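Local structure of TAF6 (Antonospora locustae, 4ATG) at residues A[93-97]-A[135-139]; A[104-108]-A[148-152]; A[169-173]-A[189-193]. The protein is a subunit of the transcription factor TFIID that probably helps form the complex with TAF9 through its C-terminal HEAT-repeat domain. One frame throughout, in Å; residues are numbered along the deposited sequence.

Contact 1 (A[93-97]-A[135-139])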
loop_
_atom_site.group_PDB
_atom_site.type_symbol
_atom_site.label_atom_id
_atom_site.label_comp_id
_atom_site.label_asym_id
_atom_site.label_seq_id
_atom_site.Cartn_x
_atom_site.Cartn_y
_atom_site.Cartn_z
ATOM N N LEU A 93 -1.410 -2.658 -1.852
ATOM C CA LEU A 93 -2.824 -2.983 -2.092
ATOM C C LEU A 93 -3.327 -4.123 -1.221
ATOM O O LEU A 93 -4.490 -4.094 -0.814
ATOM C CB LEU A 93 -3.101 -3.248 -3.576
ATOM C CG LEU A 93 -3.003 -2.018 -4.484
ATOM C CD1 LEU A 93 -3.012 -2.435 -5.918
ATOM C CD2 LEU A 93 -4.165 -1.033 -4.233
ATOM N N THR A 94 -2.443 -5.096 -0.869
ATOM C CA THR A 94 -2.804 -6.191 0.060
ATOM C C THR A 94 -3.179 -5.575 1.432
ATOM O O THR A 94 -4.106 -6.044 2.080
ATOM C CB THR A 94 -1.646 -7.167 0.182
ATOM O OG1 THR A 94 -1.452 -7.792 -1.091
ATOM C CG2 THR A 94 -1.871 -8.232 1.250
ATOM N N CYS A 95 -2.467 -4.519 1.857
ATOM C CA CYS A 95 -2.783 -3.840 3.131
ATOM C C CYS A 95 -4.077 -3.062 3.059
ATOM O O CYS A 95 -4.718 -2.861 4.090
ATOM C CB CYS A 95 -1.634 -2.949 3.579
ATOM S SG CYS A 95 -0.129 -3.858 3.972
ATOM N N VAL A 96 -4.464 -2.614 1.854
ATOM C CA VAL A 96 -5.722 -1.848 1.673
ATOM C C VAL A 96 -6.920 -2.814 1.707
ATOM O O VAL A 96 -7.897 -2.579 2.422
ATOM C CB VAL A 96 -5.727 -1.044 0.330
ATOM C CG1 VAL A 96 -7.071 -0.348 0.093
ATOM C CG2 VAL A 96 -4.587 -0.021 0.273
ATOM N N ILE A 97 -6.832 -3.886 0.909
ATOM C CA ILE A 97 -7.919 -4.836 0.673
ATOM C C ILE A 97 -7.877 -6.183 1.427
ATOM O O ILE A 97 -8.860 -6.911 1.391
ATOM C CB ILE A 97 -8.128 -5.017 -0.864
ATOM C CG1 ILE A 97 -6.947 -5.753 -1.522
ATOM C CG2 ILE A 97 -8.420 -3.691 -1.574
ATOM C CD1 ILE A 97 -7.244 -7.027 -2.028
ATOM N N THR A 135 -8.022 -3.351 -9.762
ATOM C CA THR A 135 -7.945 -4.086 -8.501
ATOM C C THR A 135 -8.968 -3.518 -7.503
ATOM O O THR A 135 -9.765 -4.271 -6.950
ATOM C CB THR A 135 -6.512 -4.037 -7.950
ATOM O OG1 THR A 135 -5.652 -4.684 -8.884
ATOM C CG2 THR A 135 -6.380 -4.688 -6.574
ATOM N N LEU A 136 -8.940 -2.203 -7.284
ATOM C CA LEU A 136 -9.826 -1.553 -6.311
ATOM C C LEU A 136 -11.306 -1.673 -6.633
ATOM O O LEU A 136 -12.100 -2.033 -5.749
ATOM C CB LEU A 136 -9.425 -0.084 -6.145
ATOM C CG LEU A 136 -8.024 0.177 -5.594
ATOM C CD1 LEU A 136 -7.678 1.647 -5.725
ATOM C CD2 LEU A 136 -7.896 -0.282 -4.146
ATOM N N LYS A 137 -11.698 -1.341 -7.873
ATOM C CA LYS A 137 -13.096 -1.421 -8.286
ATOM C C LYS A 137 -13.560 -2.883 -8.167
ATOM O O LYS A 137 -14.698 -3.128 -7.757
ATOM C CB LYS A 137 -13.278 -0.909 -9.730
ATOM C CG LYS A 137 -14.736 -0.785 -10.159
ATOM C CD LYS A 137 -14.959 -1.154 -11.630
ATOM C CE LYS A 137 -15.196 -2.634 -11.844
ATOM N NZ LYS A 137 -15.625 -2.929 -13.236
ATOM N N GLY A 138 -12.665 -3.823 -8.487
ATOM C CA GLY A 138 -12.957 -5.254 -8.400
ATOM C C GLY A 138 -13.345 -5.717 -7.009
ATOM O O GLY A 138 -14.348 -6.415 -6.854
ATOM N N VAL A 139 -12.569 -5.294 -5.991
ATOM C CA VAL A 139 -12.746 -5.623 -4.574
ATOM C C VAL A 139 -13.991 -4.937 -4.027
ATOM O O VAL A 139 -14.818 -5.598 -3.394
ATOM C CB VAL A 139 -11.469 -5.314 -3.746
ATOM C CG1 VAL A 139 -11.715 -5.491 -2.239
ATOM C CG2 VAL A 139 -10.291 -6.182 -4.206
#
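Ile97 packs on Val139, and Leu93 on Leu136, between two neighbouring helices of the HEAT-repeat solenoid, 85-97 and 128-140. The segments run in nearly the same direction, their axes 20° apart and 11.3 Å from each other at closest, a spacing filled by a layer of branched aliphatic side chains.

The apolar contacts form two clusters. In the first, Ile97 lies obliquely across Val139 and the two branched ends interlock, Ile97 CG2 resting 3.8 Å from Val139 CG1. With Ile97 CG1 between its backbone N and carbonyl carbon (chi1 69°), a position uncommon in helices, the ethyl arm leaves on the far side of CB and only its end, CD1, folds back to Val139 CG2. An alanine in place of Val139 lacks the two methyls that meet Ile97 CG2 and CD1, which would probably leave a gap between the helix ends and let the isoleucine turn more freely. The second cluster centres on Leu136. This residue leaves its helix to one side, but its long side chain carries CD2 across to meet Leu93 CD2 at 3.8 Å, the two leucines crossing at about a right angle. The same Leu136 methyl also touches Val96 CG1 and Ile97 CG2, both more loosely. Helix 147-160 covers this layer too, with Cys156 and Leu157 against Leu136 and Ala153 against both Ile97 and Val139.

Thr135 suits the partly exposed border because it offers a different group to each neighbour. Its hydroxyl OG1 bonds back to Arg131 O one helical turn earlier, satisfying the polar end, and its methyl faces the apolar layer, where Thr135 CG2 meets Leu93 CD1 tip to tip at 4.1 Å.

Contact 2 (A[104-108]-A[148-152])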
loop_
_atom_site.group_PDB
_atom_site.type_symbol
_atom_site.label_atom_id
_atom_site.label_comp_id
_atom_site.label_asym_id
_atom_site.label_seq_id
_atom_site.Cartn_x
_atom_site.Cartn_y
_atom_site.Cartn_z
ATOM N N ASP A 104 -8.663 -0.413 10.556
ATOM C CA ASP A 104 -9.000 0.498 9.445
ATOM C C ASP A 104 -7.874 1.485 9.159
ATOM O O ASP A 104 -7.724 1.914 8.021
ATOM C CB ASP A 104 -10.290 1.284 9.740
ATOM C CG ASP A 104 -11.569 0.493 9.562
ATOM O OD1 ASP A 104 -11.517 -0.606 8.953
ATOM O OD2 ASP A 104 -12.624 0.988 9.982
ATOM N N ASP A 105 -7.120 1.880 10.198
ATOM C CA ASP A 105 -5.999 2.817 10.067
ATOM C C ASP A 105 -4.887 2.249 9.173
ATOM O O ASP A 105 -4.210 3.013 8.482
ATOM C CB ASP A 105 -5.429 3.173 11.448
ATOM C CG ASP A 105 -6.302 4.114 12.252
ATOM O OD1 ASP A 105 -7.215 4.738 11.656
ATOM O OD2 ASP A 105 -6.052 4.260 13.468
ATOM N N VAL A 106 -4.702 0.928 9.188
ATOM C CA VAL A 106 -3.698 0.271 8.329
ATOM C C VAL A 106 -4.130 0.421 6.872
ATOM O O VAL A 106 -3.332 0.791 6.021
ATOM C CB VAL A 106 -3.486 -1.224 8.705
ATOM C CG1 VAL A 106 -2.646 -1.954 7.647
ATOM C CG2 VAL A 106 -2.854 -1.350 10.084
ATOM N N ARG A 107 -5.397 0.134 6.601
ATOM C CA ARG A 107 -5.953 0.202 5.254
ATOM C C ARG A 107 -5.830 1.610 4.691
ATOM O O ARG A 107 -5.409 1.778 3.551
ATOM C CB ARG A 107 -7.418 -0.218 5.258
ATOM C CG ARG A 107 -7.636 -1.647 5.735
ATOM C CD ARG A 107 -9.116 -1.999 5.715
ATOM N NE ARG A 107 -9.357 -3.328 6.280
ATOM C CZ ARG A 107 -9.210 -4.472 5.621
ATOM N NH1 ARG A 107 -8.838 -4.472 4.349
ATOM N NH2 ARG A 107 -9.427 -5.624 6.230
ATOM N N LYS A 108 -6.192 2.606 5.490
ATOM C CA LYS A 108 -6.130 4.003 5.072
ATOM C C LYS A 108 -4.695 4.461 4.873
ATOM O O LYS A 108 -4.427 5.192 3.908
ATOM C CB LYS A 108 -6.821 4.902 6.094
ATOM C CG LYS A 108 -8.329 4.703 6.128
ATOM C CD LYS A 108 -8.914 5.545 7.246
ATOM C CE LYS A 108 -10.404 5.529 7.194
ATOM N NZ LYS A 108 -10.988 6.005 8.476
ATOM N N ASP A 148 -14.928 -4.864 5.438
ATOM C CA ASP A 148 -13.673 -4.146 5.661
ATOM C C ASP A 148 -12.818 -4.071 4.397
ATOM O O ASP A 148 -12.202 -3.028 4.145
ATOM C CB ASP A 148 -12.896 -4.761 6.842
ATOM C CG ASP A 148 -13.495 -4.495 8.216
ATOM O OD1 ASP A 148 -14.476 -3.707 8.304
ATOM O OD2 ASP A 148 -12.962 -5.036 9.209
ATOM N N SER A 149 -12.823 -5.153 3.576
ATOM C CA SER A 149 -12.075 -5.176 2.307
ATOM C C SER A 149 -12.661 -4.170 1.317
ATOM O O SER A 149 -11.919 -3.399 0.714
ATOM C CB SER A 149 -12.084 -6.574 1.692
ATOM O OG SER A 149 -11.203 -7.427 2.401
ATOM N N GLN A 150 -14.001 -4.172 1.160
ATOM C CA GLN A 150 -14.707 -3.265 0.257
ATOM C C GLN A 150 -14.530 -1.816 0.702
ATOM O O GLN A 150 -14.419 -0.933 -0.146
ATOM C CB GLN A 150 -16.203 -3.608 0.222
ATOM C CG GLN A 150 -16.508 -4.965 -0.438
ATOM C CD GLN A 150 -17.961 -5.330 -0.260
ATOM O OE1 GLN A 150 -18.699 -4.703 0.506
ATOM N NE2 GLN A 150 -18.407 -6.360 -0.961
ATOM N N TYR A 151 -14.497 -1.582 2.027
ATOM C CA TYR A 151 -14.298 -0.252 2.618
ATOM C C TYR A 151 -12.902 0.264 2.273
ATOM O O TYR A 151 -12.754 1.430 1.909
ATOM C CB TYR A 151 -14.492 -0.297 4.141
ATOM C CG TYR A 151 -14.179 1.006 4.831
ATOM C CD1 TYR A 151 -15.113 2.038 4.872
ATOM C CD2 TYR A 151 -12.951 1.210 5.454
ATOM C CE1 TYR A 151 -14.826 3.249 5.500
ATOM C CE2 TYR A 151 -12.646 2.425 6.064
ATOM C CZ TYR A 151 -13.593 3.436 6.094
ATOM O OH TYR A 151 -13.327 4.620 6.732
ATOM N N GLY A 152 -11.886 -0.580 2.449
ATOM C CA GLY A 152 -10.515 -0.185 2.117
ATOM C C GLY A 152 -10.429 0.180 0.645
ATOM O O GLY A 152 -9.911 1.245 0.292
#
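Arg107 and Gly152 mark where segments 104-108 and 148-152 come nearest, CA to CA 5.5 Å, running in similar directions 33° apart. Glycine suits this point because a beta carbon there would press on Arg107 CD, already 4.3 Å from Gly152 CA.

Extended from CG to NE, the Arg107 side chain passes the glycine and lays one face of its guanidinium over the start of the other helix. Asp148 O sits 3.3 Å above the guanidinium plane, offset toward its rim, with Ser149 N over the same face; this carbonyl accepts its helical hydrogen bond from Gly152 N and merely lies over the guanidinium. The N-H groups serve other partners: NH1 bonds to Val96 O, and NH2 to Gly98 O and Ile101 O, so the buried cation gathers up carbonyls from the end of helix 85-97 and the turn that follows.

Tyr151 fills the other side. Lys108 CE comes to its edge, near the ring plane, 3.1 Å from Tyr151 OH. The Asp104 and Tyr151 side chains cross at about a right angle, with Asp104 CG 4.1 Å from Tyr151 CE2, while the carboxylate plane is tilted 30° from the ring.

Asp104 and Asp148 bring like charges together, OD1 to OD1 at 4.3 Å, but Lys184 NZ forms a salt bridge with each, and its charge probably offsets their repulsion; the same lysine makes a cation-pi contact with Tyr151.

Val106-Arg107 near the start of a helix, with the arginine buried and so bonded, is consistent with the Val-Arg pair of HEAT repeats.

Contact 3 (A[169-173]-A[189-193])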
loop_
_atom_site.group_PDB
_atom_site.type_symbol
_atom_site.label_atom_id
_atom_site.label_comp_id
_atom_site.label_asym_id
_atom_site.label_seq_id
_atom_site.Cartn_x
_atom_site.Cartn_y
_atom_site.Cartn_z
ATOM N N ILE A 169 -16.475 5.721 -8.998
ATOM C CA ILE A 169 -17.408 5.708 -7.867
ATOM C C ILE A 169 -18.846 6.061 -8.237
ATOM O O ILE A 169 -19.762 5.259 -7.983
ATOM C CB ILE A 169 -16.837 6.522 -6.674
ATOM C CG1 ILE A 169 -15.449 5.949 -6.275
ATOM C CG2 ILE A 169 -17.810 6.503 -5.498
ATOM C CD1 ILE A 169 -14.756 6.758 -5.226
ATOM N N ARG A 170 -19.040 7.243 -8.859
ATOM C CA ARG A 170 -20.354 7.728 -9.304
ATOM C C ARG A 170 -21.082 6.719 -10.221
ATOM O O ARG A 170 -22.274 6.475 -10.027
ATOM C CB ARG A 170 -20.219 9.109 -9.974
ATOM C CG ARG A 170 -21.507 9.927 -9.967
ATOM C CD ARG A 170 -21.300 11.398 -10.332
ATOM N NE ARG A 170 -20.451 12.123 -9.377
ATOM C CZ ARG A 170 -20.862 12.586 -8.199
ATOM N NH1 ARG A 170 -22.112 12.389 -7.799
ATOM N NH2 ARG A 170 -20.021 13.235 -7.406
ATOM N N GLU A 171 -20.354 6.101 -11.163
ATOM C CA GLU A 171 -20.890 5.111 -12.110
ATOM C C GLU A 171 -21.410 3.828 -11.460
ATOM O O GLU A 171 -22.340 3.230 -11.987
ATOM C CB GLU A 171 -19.821 4.740 -13.152
ATOM C CG GLU A 171 -19.934 5.512 -14.455
ATOM C CD GLU A 171 -20.863 4.872 -15.466
ATOM O OE1 GLU A 171 -20.435 3.904 -16.137
ATOM O OE2 GLU A 171 -22.023 5.331 -15.582
ATOM N N HIS A 172 -20.788 3.378 -10.353
ATOM C CA HIS A 172 -21.142 2.107 -9.715
ATOM C C HIS A 172 -21.861 2.203 -8.371
ATOM O O HIS A 172 -22.226 1.165 -7.813
ATOM C CB HIS A 172 -19.884 1.240 -9.568
ATOM C CG HIS A 172 -19.259 0.826 -10.865
ATOM N ND1 HIS A 172 -18.127 1.459 -11.355
ATOM C CD2 HIS A 172 -19.610 -0.164 -11.719
ATOM C CE1 HIS A 172 -17.824 0.834 -12.483
ATOM N NE2 HIS A 172 -18.683 -0.153 -12.741
ATOM N N ALA A 173 -22.031 3.416 -7.833
ATOM C CA ALA A 173 -22.644 3.647 -6.522
ATOM C C ALA A 173 -24.013 3.012 -6.343
ATOM O O ALA A 173 -24.237 2.333 -5.340
ATOM C CB ALA A 173 -22.724 5.140 -6.223
ATOM N N LEU A 189 -19.527 5.873 1.065
ATOM C CA LEU A 189 -20.033 6.202 -0.258
ATOM C C LEU A 189 -20.867 7.480 -0.213
ATOM O O LEU A 189 -20.599 8.390 -0.998
ATOM C CB LEU A 189 -20.833 5.001 -0.794
ATOM C CG LEU A 189 -21.327 5.030 -2.248
ATOM C CD1 LEU A 189 -20.181 5.301 -3.216
ATOM C CD2 LEU A 189 -21.966 3.681 -2.620
ATOM N N ASP A 190 -21.818 7.584 0.747
ATOM C CA ASP A 190 -22.667 8.775 0.912
ATOM C C ASP A 190 -21.822 10.033 1.205
ATOM O O ASP A 190 -22.101 11.091 0.638
ATOM C CB ASP A 190 -23.726 8.546 1.999
ATOM C CG ASP A 190 -24.904 7.661 1.606
ATOM O OD1 ASP A 190 -25.109 7.439 0.387
ATOM O OD2 ASP A 190 -25.645 7.221 2.515
ATOM N N ASN A 191 -20.758 9.905 2.035
ATOM C CA ASN A 191 -19.854 11.020 2.353
ATOM C C ASN A 191 -19.039 11.455 1.125
ATOM O O ASN A 191 -18.898 12.651 0.873
ATOM C CB ASN A 191 -18.912 10.645 3.519
ATOM C CG ASN A 191 -19.622 10.441 4.842
ATOM O OD1 ASN A 191 -20.724 10.930 5.067
ATOM N ND2 ASN A 191 -18.993 9.729 5.762
ATOM N N VAL A 192 -18.525 10.486 0.350
ATOM C CA VAL A 192 -17.714 10.769 -0.845
ATOM C C VAL A 192 -18.525 11.503 -1.916
ATOM O O VAL A 192 -18.042 12.469 -2.492
ATOM C CB VAL A 192 -17.079 9.460 -1.395
ATOM C CG1 VAL A 192 -16.427 9.668 -2.771
ATOM C CG2 VAL A 192 -16.068 8.905 -0.398
ATOM N N LEU A 193 -19.738 11.030 -2.187
ATOM C CA LEU A 193 -20.596 11.590 -3.220
ATOM C C LEU A 193 -21.234 12.941 -2.897
ATOM O O LEU A 193 -21.729 13.618 -3.807
ATOM C CB LEU A 193 -21.626 10.563 -3.671
ATOM C CG LEU A 193 -21.027 9.301 -4.346
ATOM C CD1 LEU A 193 -22.103 8.365 -4.732
ATOM C CD2 LEU A 193 -20.162 9.662 -5.580
#
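Ile169 and Leu189 lie alongside one another, pointing opposite ways, which brings Ile169 CG2 to 3.5 Å from Leu189 CD1. The methyl can do this because it stands anti to the Ile169 backbone N, leaving the longer CG1 arm to turn aside. At the end of that arm, Ile169 CD1 meets Val192 CG1 more loosely, the two side chains at about a right angle.

Leu193 leans across Ile169 and spreads its two methyls over different partners: CD1 presses on Ala173 CB, and CD2 lies against Ile169 CG2 and Arg170. The small methyl of Ala173 meets both leucines on one side, Leu193 CD1 at 3.6 Å and Leu189 CD1 at 3.9 Å from its CB; its size lets both approach.

These helices, 162-179 and 183-194, form the helical hairpin that ends the HEAT solenoid, and their segments cross steeply at -135°. Helix 147-160 backs the hairpin, its Leu154 touching both Ile169 and Leu189.

Arg170 flanks the apolar patch on its exposed side. Its chain bends at chi3 (-63°) and runs alongside Leu193 in the opposite sense, laying one guanidinium face over the leucine: Leu193 CD2 stands 3.8 Å above the guanidinium plane, offset toward its rim. Arginine suits such a border, as its flat group can cover a methyl while its edge keeps polar partners, here Asn166 OD1, which accepts a hydrogen bond from Arg170 NE.

In the fold
From the N terminus, 93-97 opens contact 1 and 104-108 opens contact 2 before either has closed. Contact 1 closes at 135-139 across 37 residues and contact 2 at 148-152 across 39, so the two cross, tying helices 85-97 and 104-121 to 128-140 and 147-160. Their centres are about 9 Å apart, and Ser149 OG, from contact 2, probably hydrogen-bonds to Ile97 O of contact 1. Contact 3 follows in series, closing a 15-residue loop within the last two helices. Its centre lies about 17 Å from that of contact 1, to which it is joined where Lys137 CD packs on His172 CE1; with contact 2 it makes no direct touch.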